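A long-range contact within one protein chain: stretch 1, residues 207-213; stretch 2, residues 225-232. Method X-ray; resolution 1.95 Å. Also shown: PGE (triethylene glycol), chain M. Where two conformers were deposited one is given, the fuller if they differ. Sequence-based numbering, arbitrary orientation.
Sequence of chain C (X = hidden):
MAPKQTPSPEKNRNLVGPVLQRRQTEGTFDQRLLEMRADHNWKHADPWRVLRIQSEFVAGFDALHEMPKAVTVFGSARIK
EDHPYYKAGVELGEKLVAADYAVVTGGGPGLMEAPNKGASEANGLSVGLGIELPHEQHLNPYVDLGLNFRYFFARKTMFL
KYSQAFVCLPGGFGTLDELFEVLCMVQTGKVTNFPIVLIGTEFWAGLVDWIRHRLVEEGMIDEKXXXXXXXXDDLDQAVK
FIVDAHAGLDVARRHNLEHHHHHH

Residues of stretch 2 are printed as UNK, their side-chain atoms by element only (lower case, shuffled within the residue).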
# COMPACT_ATOMS: atom_id res chain seq x y z
N LEU C 207 11.03 -20.62 -64.26
CA LEU C 207 9.92 -21.56 -64.30
C LEU C 207 9.69 -22.08 -65.71
O LEU C 207 9.50 -23.25 -65.97
CB LEU C 207 8.65 -20.81 -63.76
CG LEU C 207 7.42 -21.73 -63.74
CD1 LEU C 207 7.60 -22.92 -62.82
CD2 LEU C 207 6.12 -20.95 -63.45
N VAL C 208 9.64 -21.15 -66.66
CA VAL C 208 9.38 -21.55 -68.06
C VAL C 208 10.50 -22.48 -68.59
O VAL C 208 10.22 -23.43 -69.30
CB VAL C 208 9.12 -20.29 -68.94
CG1 VAL C 208 8.87 -20.71 -70.38
CG2 VAL C 208 7.93 -19.53 -68.40
N ASP C 209 11.76 -22.21 -68.24
CA ASP C 209 12.88 -23.11 -68.66
C ASP C 209 12.71 -24.54 -68.09
O ASP C 209 12.91 -25.55 -68.78
CB ASP C 209 14.24 -22.53 -68.23
CG ASP C 209 14.49 -21.12 -68.78
OD1 ASP C 209 13.92 -20.73 -69.82
OD2 ASP C 209 15.28 -20.36 -68.17
N TRP C 210 12.33 -24.64 -66.83
CA TRP C 210 12.11 -25.94 -66.24
C TRP C 210 10.97 -26.64 -66.95
O TRP C 210 11.05 -27.82 -67.28
CB TRP C 210 11.83 -25.81 -64.73
CG TRP C 210 11.56 -27.12 -64.02
CD1 TRP C 210 12.46 -28.11 -63.73
CD2 TRP C 210 10.29 -27.58 -63.57
NE1 TRP C 210 11.82 -29.15 -63.10
CE2 TRP C 210 10.48 -28.83 -62.99
CE3 TRP C 210 9.03 -27.03 -63.58
CZ2 TRP C 210 9.46 -29.57 -62.46
CZ3 TRP C 210 8.00 -27.76 -63.04
CH2 TRP C 210 8.24 -29.02 -62.47
N ILE C 211 9.88 -25.93 -67.17
CA ILE C 211 8.75 -26.56 -67.85
C ILE C 211 9.18 -27.13 -69.23
O ILE C 211 8.83 -28.27 -69.58
CB ILE C 211 7.59 -25.56 -68.01
CG1 ILE C 211 6.93 -25.27 -66.64
CG2 ILE C 211 6.53 -26.12 -68.97
CD1 ILE C 211 6.02 -24.06 -66.65
N ARG C 212 9.94 -26.36 -70.02
CA ARG C 212 10.43 -26.89 -71.33
C ARG C 212 11.46 -28.02 -71.18
O ARG C 212 11.33 -29.08 -71.78
CB ARG C 212 11.02 -25.81 -72.22
CG ARG C 212 10.25 -24.52 -72.24
CD ARG C 212 10.84 -23.55 -73.23
NE ARG C 212 9.79 -22.67 -73.75
CZ ARG C 212 9.00 -22.97 -74.78
NH1 ARG C 212 8.06 -22.10 -75.18
NH2 ARG C 212 9.12 -24.13 -75.43
N HIS C 213 12.46 -27.82 -70.34
CA HIS C 213 13.58 -28.75 -70.33
C HIS C 213 13.21 -30.01 -69.56
O HIS C 213 13.82 -31.06 -69.71
CB HIS C 213 14.86 -28.06 -69.83
CG HIS C 213 15.41 -27.04 -70.78
ND1 HIS C 213 15.70 -25.73 -70.41
CD2 HIS C 213 15.69 -27.12 -72.11
CE1 HIS C 213 16.14 -25.06 -71.46
NE2 HIS C 213 16.15 -25.88 -72.50
N UNK C 225 1.46 -26.90 -75.26
CA UNK C 225 0.87 -26.55 -73.94
C UNK C 225 1.67 -25.44 -73.18
O UNK C 225 1.10 -24.74 -72.33
o UNK C 225 -0.79 -28.64 -74.54
o UNK C 225 0.33 -30.10 -73.31
c UNK C 225 0.05 -28.92 -73.68
c UNK C 225 0.75 -27.75 -73.03
N UNK C 226 2.97 -25.33 -73.48
CA UNK C 226 3.80 -24.29 -72.95
C UNK C 226 4.08 -23.15 -73.95
O UNK C 226 4.10 -22.00 -73.58
c UNK C 226 5.88 -23.84 -71.56
c UNK C 226 6.01 -25.54 -73.39
c UNK C 226 5.11 -24.89 -72.34
N UNK C 227 4.30 -23.48 -75.22
CA UNK C 227 4.54 -22.44 -76.26
C UNK C 227 3.42 -21.45 -76.43
O UNK C 227 3.67 -20.37 -76.90
o UNK C 227 6.42 -24.15 -78.93
o UNK C 227 6.95 -23.54 -76.89
c UNK C 227 4.74 -23.09 -77.65
c UNK C 227 6.14 -23.63 -77.84
N UNK C 228 2.20 -21.82 -76.05
CA UNK C 228 1.03 -20.95 -76.23
C UNK C 228 0.90 -19.80 -75.24
O UNK C 228 0.10 -18.88 -75.48
c UNK C 228 -0.23 -21.79 -76.13
c UNK C 228 -1.59 -23.41 -74.73
c UNK C 228 -0.57 -22.26 -74.71
n UNK C 228 -2.63 -23.08 -75.70
n UNK C 228 -4.15 -23.44 -77.38
c UNK C 228 -3.24 -23.91 -76.55
n UNK C 228 -2.96 -25.20 -76.58
N UNK C 229 1.66 -19.82 -74.13
CA UNK C 229 1.71 -18.67 -73.25
C UNK C 229 2.64 -17.62 -73.82
O UNK C 229 3.71 -17.92 -74.26
c UNK C 229 3.47 -21.21 -69.55
c UNK C 229 1.60 -19.97 -71.07
c UNK C 229 2.33 -18.99 -71.90
s UNK C 229 2.26 -19.91 -69.39
N UNK C 230 2.31 -16.37 -73.66
CA UNK C 230 3.26 -15.33 -73.95
C UNK C 230 3.92 -14.94 -72.66
O UNK C 230 3.25 -14.78 -71.64
c UNK C 230 3.35 -12.87 -74.64
c UNK C 230 2.54 -14.13 -74.50
c UNK C 230 2.42 -11.77 -75.09
c UNK C 230 4.54 -13.04 -75.59
N UNK C 231 5.24 -14.81 -72.68
CA UNK C 231 6.01 -14.20 -71.60
C UNK C 231 6.67 -12.90 -72.09
O UNK C 231 7.46 -12.96 -73.01
c UNK C 231 6.66 -16.58 -70.83
c UNK C 231 7.15 -15.16 -71.10
c UNK C 231 7.83 -14.59 -69.88
N UNK C 232 6.40 -11.75 -71.48
CA UNK C 232 6.89 -10.50 -72.01
C UNK C 232 6.96 -9.46 -70.95
O UNK C 232 6.33 -9.59 -69.90
c UNK C 232 5.98 -9.98 -73.15
c UNK C 232 4.49 -9.69 -72.58
o UNK C 232 6.53 -8.78 -73.67
O4 PGE M . 9.91 -12.04 -74.22
C6 PGE M . 8.95 -11.44 -75.09
C5 PGE M . 8.72 -12.42 -76.24
O3 PGE M . 7.89 -11.80 -77.22

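Position 225 carries four side-chain atoms, two carbons with two oxygens on the second, which is a carboxylate one methylene away from the backbone: Asp225. It lies in a helix and its side chain stays out of reach of stretch 1. An acid suits this partly exposed place, where one carboxylate oxygen is hydrogen-bonded elsewhere in the structure.

Position 226 has three carbons, one bonded to the backbone and bearing the other two. A fork directly at CB with no heteroatom identifies Val226. Its CA-to-CB bond points toward the first helix, and its methyls meet three residues there. CG2 lies 3.5 Å from CG2 of Ile211 and 4.5 Å from CG1 of Val208, while CG1 sits 4.0 Å from NH2 of Arg212, over one face of the guanidinium. A compact, branched apolar group suits a buried site of this kind, because both methyls find neighbours without needing a polar partner.

At 227 there are again two carbons and two oxygens, the oxygens sharing the terminal carbon, so the residue is Asp227. Its CA-to-CB bond points sideways, yet the end of the side chain comes nearer to stretch 1. OD1 accepts two hydrogen bonds from Arg212, from NH1 at 2.5 Å, which is very short, and from NH2 at 2.7 Å. The carboxylate therefore approaches the edge of the guanidinium, where the N-H groups point, and the opposite charges make the pair a salt bridge.

Position 228 shows three carbons, a nitrogen, and then a carbon carrying two more nitrogens. This guanidinium on a long chain is Arg228. Its CA-to-CB bond points away from stretch 1 and it makes no contact there; a long charged side chain fits such an exposed position, where its end can remain in solvent.

Position 229 is an unbranched run of two carbons, a sulfur and a final carbon, hence Met229. It is buried and its CA-to-CB bond points toward the helix, but the nearest approach, CE of Met229 to CD1 of Ile211, is 4.8 Å, too far to count as a contact. Its backbone N makes a weak bond, 3.3 Å, to O of Val226. A flexible apolar chain is well suited to filling interior space.

Position 230 has four carbons forked at the second, which gives Leu230. It belongs to a strand and its side chain is out of reach of stretch 1. CD1 lies 3.9 Å from O3 of the triethylene glycol. An apolar side chain suits this partly exposed place, where it needs no polar partner.

At 231, three carbons fork at CB: Val231. Its CA-to-CB bond points toward the helix, and its CG2 packs 4.0 Å from CG2 of Val208. Beta-branched residues are favoured in strands.

Position 232 has one carbon bearing an oxygen and a carbon, so it is Thr232, another beta-branched strand residue. Too far from stretch 1 to touch it, it uses its hydroxyl in a hydrogen bond with a nearby residue.

The contact thus joins two kinds of attraction. Val208 and Ile211, on successive turns of one helix, pack against Val226, with Val231 extending the apolar patch, while Arg212 covers Val226 with a face and binds Asp227 at its edge.

Stretch 2 225-232: DVDRMLVT
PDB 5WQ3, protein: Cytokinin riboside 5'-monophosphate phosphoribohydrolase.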